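Long-range contacts in selenium-binding protein (Sulfolobus tokodaii, PDB 2ECE), which is of unknown function but belongs to the selenium-binding protein family, a beta-propeller group to which selenium binding is generally assigned: residues T11-P16 and I93-L98; F193-P198 and S456-Y461; P258-T263 and I326-D331. One frame throughout, in Å; residues are numbered along the deposited sequence.

In the fold
The chain folds as a beta propeller. Contacts 1 and 2 tie the N- and C-terminal loops to blades, and contact 3 joins two consecutive blades. Contacts 1 and 2 have centres about 12 Å apart. They meet in a salt bridge, with Arg95 NH2 2.7 Å from Asp457 OD2. Contacts 2 and 3 lie closer, with centres about 9 Å apart. Tyr459 of 456-461 packs on Leu330 of contact 3, and Asn196 ND2 probably hydrogen-bonds Pro262 O at 3.1 Å. Contact 3 is nested within the loop closed by contact 2. Contacts 1 and 3 are about 17 Å apart between centres, yet Pro16 touches His260 and Leu330.

Contact 1. Residues T11-P16 and I93-L98; sequences TFYPSP and IERRFL
The Arg95 guanidinium presents its edge to Thr11. Both Thr11 acceptors lie close to its plane. The Tyr13 ring has Thr11 O over one face, offset toward the rim. The Phe12 ring takes Ile93 O at its edge, with CE2 3.5 Å from that oxygen. Its plane is turned 73° from the guanidinium, and its CE1 rests 3.9 Å from Arg95 CB. The Arg95 chain leaves with CG anti to the backbone N and bends at chi3 (-61°). This bend and the turn at chi4 (-82°) bring NE and NH2 side-on to Thr11. NE donates to Thr11 OG1 at 2.8 Å, and NH2 donates to Thr11 O, also at 2.8 Å. NH2 approaches Thr11 O from above the carbonyl plane. Thr11 OG1 sits between its own backbone N and carbonyl carbon, where it also bonds Asp9, which in turn accepts from Arg95 N. NH2 also forms the salt bridge to Asp457, and Arg95 has a cation-pi contact with Trp78. The two-nitrogen grip thus fixes the rotation of the guanidinium and joins the N-terminal loop to the approach to strand 97-101. The carboxylate of Asp457 would probably stabilise the positive charge of buried Arg95.

Contact 2. Residues F193-P198 and S456-Y461; sequences FWWNLP and SDSYCY
One direct hydrogen bond joins the segments. Trp195 NE1 donates to Ser458 OG at 3.0 Å, with an N-H...O angle of 159°. The oxygen lies near the indole plane, at the ring edge. Ser458 reaches it with OG between the backbone N and the carbonyl carbon (chi1 55°). A water makes a second, indirect link. It accepts from Leu197 N at 2.9 Å and donates to Tyr459 O at 2.8 Å.

The remaining contacts are packing. Trp194 brings the far rim of its indole to the backbone of 456-461, with CZ2 3.4 Å from Asp457 O. Its NE1 lies 3.8 Å from Ser458 CB. Trp195 is held between two neighbours of its own segment, Trp194 CD1 over one face and Leu197 CD2 over the other. Leu197 also meets the second segment, with CB 3.8 Å from Cys460 SG and CD1 beside Ser458 OG. Pro198 CG packs on the same sulfur at 4.0 Å. That sulfur is fixed by the disulfide to Cys86.

Trp194 and Trp195 lie on strand 193-196, the first strand and an edge strand of its four-stranded blade. Trp194 stacks on His144 of strand 140-145 and touches Pro258 of strand 250-258. Trp195 meets Tyr151 of strand 150-154 edge-to-face. The C-terminal loop lies beside this strand end, and its Tyr459 packs on helix 16-20.

Contact 3. Residues P258-T263 and I326-D331; sequences PLHDPT and IDISLD
His260 carries its CG anti to the carbonyl carbon (chi1 -59°), and chi2 of -76° turns the imidazole edge toward Ile328. NE2 donates to Ile328 O at 2.8 Å, with an N-H...O angle of 156°. The oxygen lies close to the ring plane, but the donor stands above the carbonyl plane. At the same edge, CD2 is 3.2 Å from Ser329 O. Leu330 comes over one face, its CD1 4.1 Å from the ring centroid in a CH-pi contact. Ile328 has CG1 anti to the carbonyl carbon, and its CD1 meets Leu259 CD2 at 3.8 Å, the two side chains crossing at about a right angle. Asp332 accepts from the backbone N of both His260 and Asp261. Asp261 OD1 also closes an Asx turn with Thr263 N. An alanine in place of His260 would probably loosen this junction, since it loses the bond to Ile328 O and the ring face that Leu330 CD1 packs on. The buried imidazole thus joins the loop after strand 250-258 to the end of strand 326-328, in neighbouring sheets of the propeller. Because NE2 is the donor to Ile328 O, it must carry a proton.

Contact 1. Residues T11-P16 and I93-L98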
loop_
_atom_site.group_PDB
_atom_site.type_symbol
_atom_site.label_atom_id
_atom_site.label_comp_id
_atom_site.label_asym_id
_atom_site.label_seq_id
_atom_site.Cartn_x
_atom_site.Cartn_y
_atom_site.Cartn_z
ATOM N N THR A 11 -16.297 14.945 -0.345
ATOM C CA THR A 11 -15.659 13.639 -0.481
ATOM C C THR A 11 -15.507 12.926 0.863
ATOM O O THR A 11 -14.941 11.835 0.931
ATOM C CB THR A 11 -14.284 13.741 -1.161
ATOM O OG1 THR A 11 -13.425 14.577 -0.382
ATOM C CG2 THR A 11 -14.432 14.317 -2.566
ATOM N N PHE A 12 -15.996 13.548 1.934
ATOM C CA PHE A 12 -15.949 12.916 3.248
ATOM C C PHE A 12 -17.222 12.078 3.338
ATOM O O PHE A 12 -18.324 12.592 3.140
ATOM C CB PHE A 12 -15.962 13.949 4.377
ATOM C CG PHE A 12 -14.665 14.690 4.560
ATOM C CD1 PHE A 12 -13.542 14.388 3.791
ATOM C CD2 PHE A 12 -14.569 15.702 5.511
ATOM C CE1 PHE A 12 -12.346 15.083 3.967
ATOM C CE2 PHE A 12 -13.383 16.400 5.695
ATOM C CZ PHE A 12 -12.262 16.089 4.918
ATOM N N TYR A 13 -17.071 10.794 3.634
ATOM C CA TYR A 13 -18.216 9.902 3.733
ATOM C C TYR A 13 -18.313 9.383 5.162
ATOM O O TYR A 13 -17.317 8.939 5.731
ATOM C CB TYR A 13 -18.045 8.734 2.753
ATOM C CG TYR A 13 -17.466 9.150 1.413
ATOM C CD1 TYR A 13 -16.155 8.805 1.063
ATOM C CD2 TYR A 13 -18.219 9.900 0.505
ATOM C CE1 TYR A 13 -15.600 9.194 -0.160
ATOM C CE2 TYR A 13 -17.678 10.301 -0.725
ATOM C CZ TYR A 13 -16.364 9.941 -1.051
ATOM O OH TYR A 13 -15.827 10.321 -2.260
ATOM N N PRO A 14 -19.512 9.438 5.768
ATOM C CA PRO A 14 -19.669 8.954 7.147
ATOM C C PRO A 14 -19.374 7.464 7.264
ATOM O O PRO A 14 -18.721 7.018 8.206
ATOM C CB PRO A 14 -21.146 9.238 7.456
ATOM C CG PRO A 14 -21.506 10.344 6.516
ATOM C CD PRO A 14 -20.793 9.946 5.249
ATOM N N SER A 15 -19.848 6.709 6.282
ATOM C CA SER A 15 -19.717 5.261 6.289
ATOM C C SER A 15 -19.341 4.647 4.951
ATOM O O SER A 15 -19.378 5.312 3.914
ATOM C CB SER A 15 -21.048 4.664 6.697
ATOM O OG SER A 15 -22.042 5.138 5.808
ATOM N N PRO A 16 -18.994 3.351 4.963
ATOM C CA PRO A 16 -18.618 2.612 3.757
ATOM C C PRO A 16 -19.747 2.667 2.728
ATOM O O PRO A 16 -19.507 2.905 1.543
ATOM C CB PRO A 16 -18.386 1.202 4.291
ATOM C CG PRO A 16 -17.778 1.479 5.628
ATOM C CD PRO A 16 -18.714 2.545 6.167
ATOM N N ILE A 93 -10.786 21.077 8.054
ATOM C CA ILE A 93 -9.770 20.411 7.253
ATOM C C ILE A 93 -10.533 19.841 6.066
ATOM O O ILE A 93 -11.697 19.475 6.196
ATOM C CB ILE A 93 -9.034 19.279 8.017
ATOM C CG1 ILE A 93 -10.031 18.281 8.606
ATOM C CG2 ILE A 93 -8.148 19.882 9.092
ATOM C CD1 ILE A 93 -9.361 17.100 9.299
ATOM N N GLU A 94 -9.895 19.797 4.905
ATOM C CA GLU A 94 -10.543 19.287 3.706
ATOM C C GLU A 94 -9.595 18.355 2.963
ATOM O O GLU A 94 -8.382 18.452 3.129
ATOM C CB GLU A 94 -10.954 20.462 2.803
ATOM C CG GLU A 94 -9.797 21.356 2.363
ATOM C CD GLU A 94 -10.250 22.580 1.569
ATOM O OE1 GLU A 94 -11.352 22.541 0.980
ATOM O OE2 GLU A 94 -9.496 23.575 1.522
ATOM N N ARG A 95 -10.145 17.439 2.167
ATOM C CA ARG A 95 -9.309 16.524 1.391
ATOM C C ARG A 95 -8.725 17.398 0.294
ATOM O O ARG A 95 -9.333 17.575 -0.767
ATOM C CB ARG A 95 -10.148 15.409 0.766
ATOM C CG ARG A 95 -9.325 14.308 0.123
ATOM C CD ARG A 95 -10.175 13.462 -0.808
ATOM N NE ARG A 95 -11.284 12.782 -0.140
ATOM C CZ ARG A 95 -11.181 11.635 0.526
ATOM N NH1 ARG A 95 -10.009 11.017 0.630
ATOM N NH2 ARG A 95 -12.262 11.093 1.072
ATOM N N ARG A 96 -7.539 17.936 0.546
ATOM C CA ARG A 96 -6.929 18.846 -0.406
ATOM C C ARG A 96 -5.492 18.548 -0.804
ATOM O O ARG A 96 -5.121 18.708 -1.967
ATOM C CB ARG A 96 -7.012 20.264 0.164
ATOM C CG ARG A 96 -6.292 21.301 -0.646
ATOM C CD ARG A 96 -6.626 22.693 -0.165
ATOM N NE ARG A 96 -6.005 23.682 -1.036
ATOM C CZ ARG A 96 -6.197 24.991 -0.943
ATOM N NH1 ARG A 96 -7.000 25.484 -0.007
ATOM N NH2 ARG A 96 -5.593 25.806 -1.798
ATOM N N PHE A 97 -4.686 18.106 0.152
ATOM C CA PHE A 97 -3.283 17.850 -0.134
ATOM C C PHE A 97 -2.840 16.403 -0.153
ATOM O O PHE A 97 -3.263 15.598 0.678
ATOM C CB PHE A 97 -2.411 18.587 0.882
ATOM C CG PHE A 97 -2.780 20.028 1.070
ATOM C CD1 PHE A 97 -3.731 20.399 2.012
ATOM C CD2 PHE A 97 -2.166 21.016 0.307
ATOM C CE1 PHE A 97 -4.067 21.739 2.194
ATOM C CE2 PHE A 97 -2.494 22.359 0.478
ATOM C CZ PHE A 97 -3.447 22.720 1.426
ATOM N N LEU A 98 -1.979 16.080 -1.110
ATOM C CA LEU A 98 -1.408 14.746 -1.175
ATOM C C LEU A 98 -0.156 14.878 -0.312
ATOM O O LEU A 98 0.617 15.831 -0.473
ATOM C CB LEU A 98 -1.009 14.372 -2.609
ATOM C CG LEU A 98 -2.134 14.170 -3.632
ATOM C CD1 LEU A 98 -1.521 13.836 -4.997
ATOM C CD2 LEU A 98 -3.057 13.043 -3.172
#

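Contact 2. Residues F193-P198 and S456-Y461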
loop_
_atom_site.group_PDB
_atom_site.type_symbol
_atom_site.label_atom_id
_atom_site.label_comp_id
_atom_site.label_asym_id
_atom_site.label_seq_id
_atom_site.Cartn_x
_atom_site.Cartn_y
_atom_site.Cartn_z
ATOM N N PHE A 193 0.515 0.230 8.809
ATOM C CA PHE A 193 -0.322 0.399 9.984
ATOM C C PHE A 193 -1.671 0.920 9.550
ATOM O O PHE A 193 -1.812 1.474 8.467
ATOM C CB PHE A 193 0.281 1.423 10.960
ATOM C CG PHE A 193 0.090 2.871 10.532
ATOM C CD1 PHE A 193 0.933 3.457 9.587
ATOM C CD2 PHE A 193 -0.949 3.638 11.061
ATOM C CE1 PHE A 193 0.744 4.787 9.175
ATOM C CE2 PHE A 193 -1.146 4.969 10.656
ATOM C CZ PHE A 193 -0.297 5.543 9.711
ATOM N N TRP A 194 -2.666 0.709 10.396
ATOM C CA TRP A 194 -3.987 1.256 10.167
ATOM C C TRP A 194 -4.750 1.182 11.478
ATOM O O TRP A 194 -4.150 0.957 12.530
ATOM C CB TRP A 194 -4.756 0.573 9.024
ATOM C CG TRP A 194 -5.633 1.605 8.342
ATOM C CD1 TRP A 194 -5.978 2.828 8.854
ATOM C CD2 TRP A 194 -6.254 1.529 7.045
ATOM N NE1 TRP A 194 -6.765 3.516 7.962
ATOM C CE2 TRP A 194 -6.951 2.747 6.845
ATOM C CE3 TRP A 194 -6.287 0.558 6.032
ATOM C CZ2 TRP A 194 -7.678 3.020 5.679
ATOM C CZ3 TRP A 194 -7.017 0.832 4.863
ATOM C CH2 TRP A 194 -7.698 2.054 4.702
ATOM N N TRP A 195 -6.061 1.357 11.440
ATOM C CA TRP A 195 -6.794 1.378 12.687
ATOM C C TRP A 195 -8.289 1.132 12.544
ATOM O O TRP A 195 -8.825 1.022 11.440
ATOM C CB TRP A 195 -6.574 2.758 13.337
ATOM C CG TRP A 195 -6.767 3.932 12.347
ATOM C CD1 TRP A 195 -7.792 4.087 11.456
ATOM C CD2 TRP A 195 -5.913 5.089 12.168
ATOM N NE1 TRP A 195 -7.636 5.251 10.736
ATOM C CE2 TRP A 195 -6.495 5.885 11.150
ATOM C CE3 TRP A 195 -4.721 5.525 12.766
ATOM C CZ2 TRP A 195 -5.923 7.095 10.717
ATOM C CZ3 TRP A 195 -4.148 6.738 12.331
ATOM C CH2 TRP A 195 -4.755 7.503 11.314
ATOM N N ASN A 196 -8.940 1.029 13.694
ATOM C CA ASN A 196 -10.383 0.916 13.793
ATOM C C ASN A 196 -10.573 2.081 14.754
ATOM O O ASN A 196 -10.320 1.955 15.954
ATOM C CB ASN A 196 -10.827 -0.383 14.460
ATOM C CG ASN A 196 -12.337 -0.459 14.601
ATOM O OD1 ASN A 196 -12.958 0.437 15.172
ATOM N ND2 ASN A 196 -12.937 -1.524 14.074
ATOM N N LEU A 197 -10.992 3.219 14.221
ATOM C CA LEU A 197 -11.132 4.423 15.028
ATOM C C LEU A 197 -12.098 4.398 16.209
ATOM O O LEU A 197 -11.721 4.766 17.314
ATOM C CB LEU A 197 -11.434 5.622 14.115
ATOM C CG LEU A 197 -10.282 5.954 13.149
ATOM C CD1 LEU A 197 -10.728 6.992 12.129
ATOM C CD2 LEU A 197 -9.085 6.458 13.935
ATOM N N PRO A 198 -13.345 3.950 16.005
ATOM C CA PRO A 198 -14.265 3.941 17.150
ATOM C C PRO A 198 -13.836 3.023 18.293
ATOM O O PRO A 198 -14.108 3.300 19.463
ATOM C CB PRO A 198 -15.595 3.518 16.520
ATOM C CG PRO A 198 -15.460 4.007 15.089
ATOM C CD PRO A 198 -14.046 3.584 14.766
ATOM N N SER A 456 -7.639 4.525 1.183
ATOM C CA SER A 456 -7.300 5.885 1.571
ATOM C C SER A 456 -8.087 6.423 2.762
ATOM O O SER A 456 -7.603 7.309 3.465
ATOM C CB SER A 456 -7.526 6.827 0.391
ATOM O OG SER A 456 -8.912 6.934 0.107
ATOM N N ASP A 457 -9.292 5.888 2.975
ATOM C CA ASP A 457 -10.179 6.350 4.043
ATOM C C ASP A 457 -10.620 5.290 5.043
ATOM O O ASP A 457 -10.752 4.118 4.708
ATOM C CB ASP A 457 -11.464 6.937 3.444
ATOM C CG ASP A 457 -11.236 8.218 2.682
ATOM O OD1 ASP A 457 -10.305 8.262 1.852
ATOM O OD2 ASP A 457 -12.006 9.173 2.906
ATOM N N SER A 458 -10.853 5.724 6.276
ATOM C CA SER A 458 -11.374 4.841 7.315
ATOM C C SER A 458 -12.632 5.582 7.769
ATOM O O SER A 458 -12.713 6.803 7.644
ATOM C CB SER A 458 -10.377 4.649 8.467
ATOM O OG SER A 458 -9.977 5.882 9.026
ATOM N N TYR A 459 -13.617 4.856 8.275
ATOM C CA TYR A 459 -14.867 5.495 8.664
ATOM C C TYR A 459 -15.238 5.332 10.138
ATOM O O TYR A 459 -14.785 4.395 10.802
ATOM C CB TYR A 459 -15.974 4.953 7.759
ATOM C CG TYR A 459 -15.552 4.908 6.303
ATOM C CD1 TYR A 459 -14.902 3.788 5.776
ATOM C CD2 TYR A 459 -15.729 6.014 5.474
ATOM C CE1 TYR A 459 -14.434 3.773 4.462
ATOM C CE2 TYR A 459 -15.264 6.011 4.156
ATOM C CZ TYR A 459 -14.617 4.891 3.661
ATOM O OH TYR A 459 -14.138 4.900 2.374
ATOM N N CYS A 460 -16.049 6.256 10.648
ATOM C CA CYS A 460 -16.475 6.188 12.040
ATOM C C CYS A 460 -17.931 5.771 12.214
ATOM O O CYS A 460 -18.421 5.687 13.336
ATOM C CB CYS A 460 -16.234 7.522 12.751
ATOM S SG CYS A 460 -14.599 7.596 13.546
ATOM N N TYR A 461 -18.621 5.504 11.115
ATOM C CA TYR A 461 -20.020 5.101 11.206
ATOM C C TYR A 461 -20.301 3.888 10.333
ATOM O O TYR A 461 -19.773 3.769 9.226
ATOM C CB TYR A 461 -20.937 6.270 10.824
ATOM C CG TYR A 461 -20.608 7.520 11.604
ATOM C CD1 TYR A 461 -19.583 8.374 11.186
ATOM C CD2 TYR A 461 -21.241 7.796 12.825
ATOM C CE1 TYR A 461 -19.191 9.462 11.961
ATOM C CE2 TYR A 461 -20.850 8.882 13.611
ATOM C CZ TYR A 461 -19.820 9.706 13.173
ATOM O OH TYR A 461 -19.388 10.746 13.960
HETATM O O HOH W 1 -12.345 3.272 11.647
#

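Contact 3. Residues P258-T263 and I326-D331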
loop_
_atom_site.group_PDB
_atom_site.type_symbol
_atom_site.label_atom_id
_atom_site.label_comp_id
_atom_site.label_asym_id
_atom_site.label_seq_id
_atom_site.Cartn_x
_atom_site.Cartn_y
_atom_site.Cartn_z
ATOM N N PRO A 258 -7.982 -3.439 7.758
ATOM C CA PRO A 258 -9.123 -3.658 8.655
ATOM C C PRO A 258 -10.364 -3.688 7.752
ATOM O O PRO A 258 -10.337 -3.110 6.660
ATOM C CB PRO A 258 -9.131 -2.396 9.523
ATOM C CG PRO A 258 -7.693 -1.926 9.495
ATOM C CD PRO A 258 -7.298 -2.167 8.060
ATOM N N LEU A 259 -11.439 -4.356 8.168
ATOM C CA LEU A 259 -12.637 -4.314 7.339
ATOM C C LEU A 259 -13.089 -2.853 7.437
ATOM O O LEU A 259 -12.791 -2.167 8.424
ATOM C CB LEU A 259 -13.733 -5.250 7.863
ATOM C CG LEU A 259 -13.518 -6.754 7.645
ATOM C CD1 LEU A 259 -14.850 -7.483 7.834
ATOM C CD2 LEU A 259 -12.987 -7.017 6.252
ATOM N N HIS A 260 -13.783 -2.368 6.417
ATOM C CA HIS A 260 -14.223 -0.979 6.402
ATOM C C HIS A 260 -15.316 -0.648 7.422
ATOM O O HIS A 260 -15.362 0.466 7.955
ATOM C CB HIS A 260 -14.662 -0.614 4.985
ATOM C CG HIS A 260 -13.576 -0.783 3.964
ATOM N ND1 HIS A 260 -12.533 0.110 3.826
ATOM C CD2 HIS A 260 -13.345 -1.770 3.067
ATOM C CE1 HIS A 260 -11.707 -0.321 2.889
ATOM N NE2 HIS A 260 -12.177 -1.459 2.413
ATOM N N ASP A 261 -16.182 -1.620 7.690
ATOM C CA ASP A 261 -17.276 -1.466 8.655
ATOM C C ASP A 261 -16.625 -1.409 10.035
ATOM O O ASP A 261 -16.100 -2.414 10.510
ATOM C CB ASP A 261 -18.195 -2.685 8.573
ATOM C CG ASP A 261 -19.429 -2.565 9.459
ATOM O OD1 ASP A 261 -19.426 -1.784 10.434
ATOM O OD2 ASP A 261 -20.409 -3.283 9.176
ATOM N N PRO A 262 -16.668 -0.246 10.705
ATOM C CA PRO A 262 -16.051 -0.125 12.029
ATOM C C PRO A 262 -16.642 -0.977 13.149
ATOM O O PRO A 262 -16.047 -1.079 14.227
ATOM C CB PRO A 262 -16.155 1.371 12.317
ATOM C CG PRO A 262 -17.463 1.723 11.683
ATOM C CD PRO A 262 -17.375 0.998 10.345
ATOM N N THR A 263 -17.801 -1.586 12.914
ATOM C CA THR A 263 -18.403 -2.429 13.947
ATOM C C THR A 263 -17.727 -3.789 13.927
ATOM O O THR A 263 -17.927 -4.614 14.821
ATOM C CB THR A 263 -19.928 -2.625 13.733
ATOM O OG1 THR A 263 -20.166 -3.311 12.500
ATOM C CG2 THR A 263 -20.630 -1.292 13.706
ATOM N N ILE A 326 -2.586 -6.252 -0.695
ATOM C CA ILE A 326 -3.966 -6.711 -0.552
ATOM C C ILE A 326 -4.842 -5.471 -0.408
ATOM O O ILE A 326 -4.368 -4.413 0.027
ATOM C CB ILE A 326 -4.181 -7.609 0.699
ATOM C CG1 ILE A 326 -3.675 -6.898 1.956
ATOM C CG2 ILE A 326 -3.499 -8.947 0.501
ATOM C CD1 ILE A 326 -4.146 -7.534 3.258
ATOM N N ASP A 327 -6.111 -5.600 -0.774
ATOM C CA ASP A 327 -7.033 -4.481 -0.677
ATOM C C ASP A 327 -8.450 -5.050 -0.631
ATOM O O ASP A 327 -8.751 -6.018 -1.320
ATOM C CB ASP A 327 -6.848 -3.561 -1.884
ATOM C CG ASP A 327 -7.177 -2.114 -1.575
ATOM O OD1 ASP A 327 -7.230 -1.750 -0.382
ATOM O OD2 ASP A 327 -7.364 -1.330 -2.529
ATOM N N ILE A 328 -9.306 -4.446 0.185
ATOM C CA ILE A 328 -10.683 -4.909 0.349
ATOM C C ILE A 328 -11.691 -3.921 -0.229
ATOM O O ILE A 328 -11.562 -2.707 -0.039
ATOM C CB ILE A 328 -11.010 -5.101 1.849
ATOM C CG1 ILE A 328 -9.981 -6.031 2.495
ATOM C CG2 ILE A 328 -12.421 -5.648 2.014
ATOM C CD1 ILE A 328 -10.090 -6.092 4.005
ATOM N N SER A 329 -12.701 -4.428 -0.932
ATOM C CA SER A 329 -13.721 -3.539 -1.493
ATOM C C SER A 329 -14.506 -2.916 -0.337
ATOM O O SER A 329 -14.586 -3.500 0.741
ATOM C CB SER A 329 -14.666 -4.311 -2.423
ATOM O OG SER A 329 -15.217 -5.445 -1.779
ATOM N N LEU A 330 -15.079 -1.732 -0.557
ATOM C CA LEU A 330 -15.826 -1.033 0.492
ATOM C C LEU A 330 -16.957 -1.810 1.173
ATOM O O LEU A 330 -17.243 -1.577 2.342
ATOM C CB LEU A 330 -16.385 0.286 -0.048
ATOM C CG LEU A 330 -15.485 1.522 0.033
ATOM C CD1 LEU A 330 -15.239 1.873 1.488
ATOM C CD2 LEU A 330 -14.166 1.255 -0.678
ATOM N N ASP A 331 -17.608 -2.714 0.450
ATOM C CA ASP A 331 -18.701 -3.498 1.026
ATOM C C ASP A 331 -18.156 -4.671 1.832
ATOM O O ASP A 331 -18.911 -5.491 2.344
ATOM C CB ASP A 331 -19.620 -4.023 -0.079
ATOM C CG ASP A 331 -18.856 -4.754 -1.168
ATOM O OD1 ASP A 331 -17.685 -5.125 -0.925
ATOM O OD2 ASP A 331 -19.423 -4.962 -2.261
#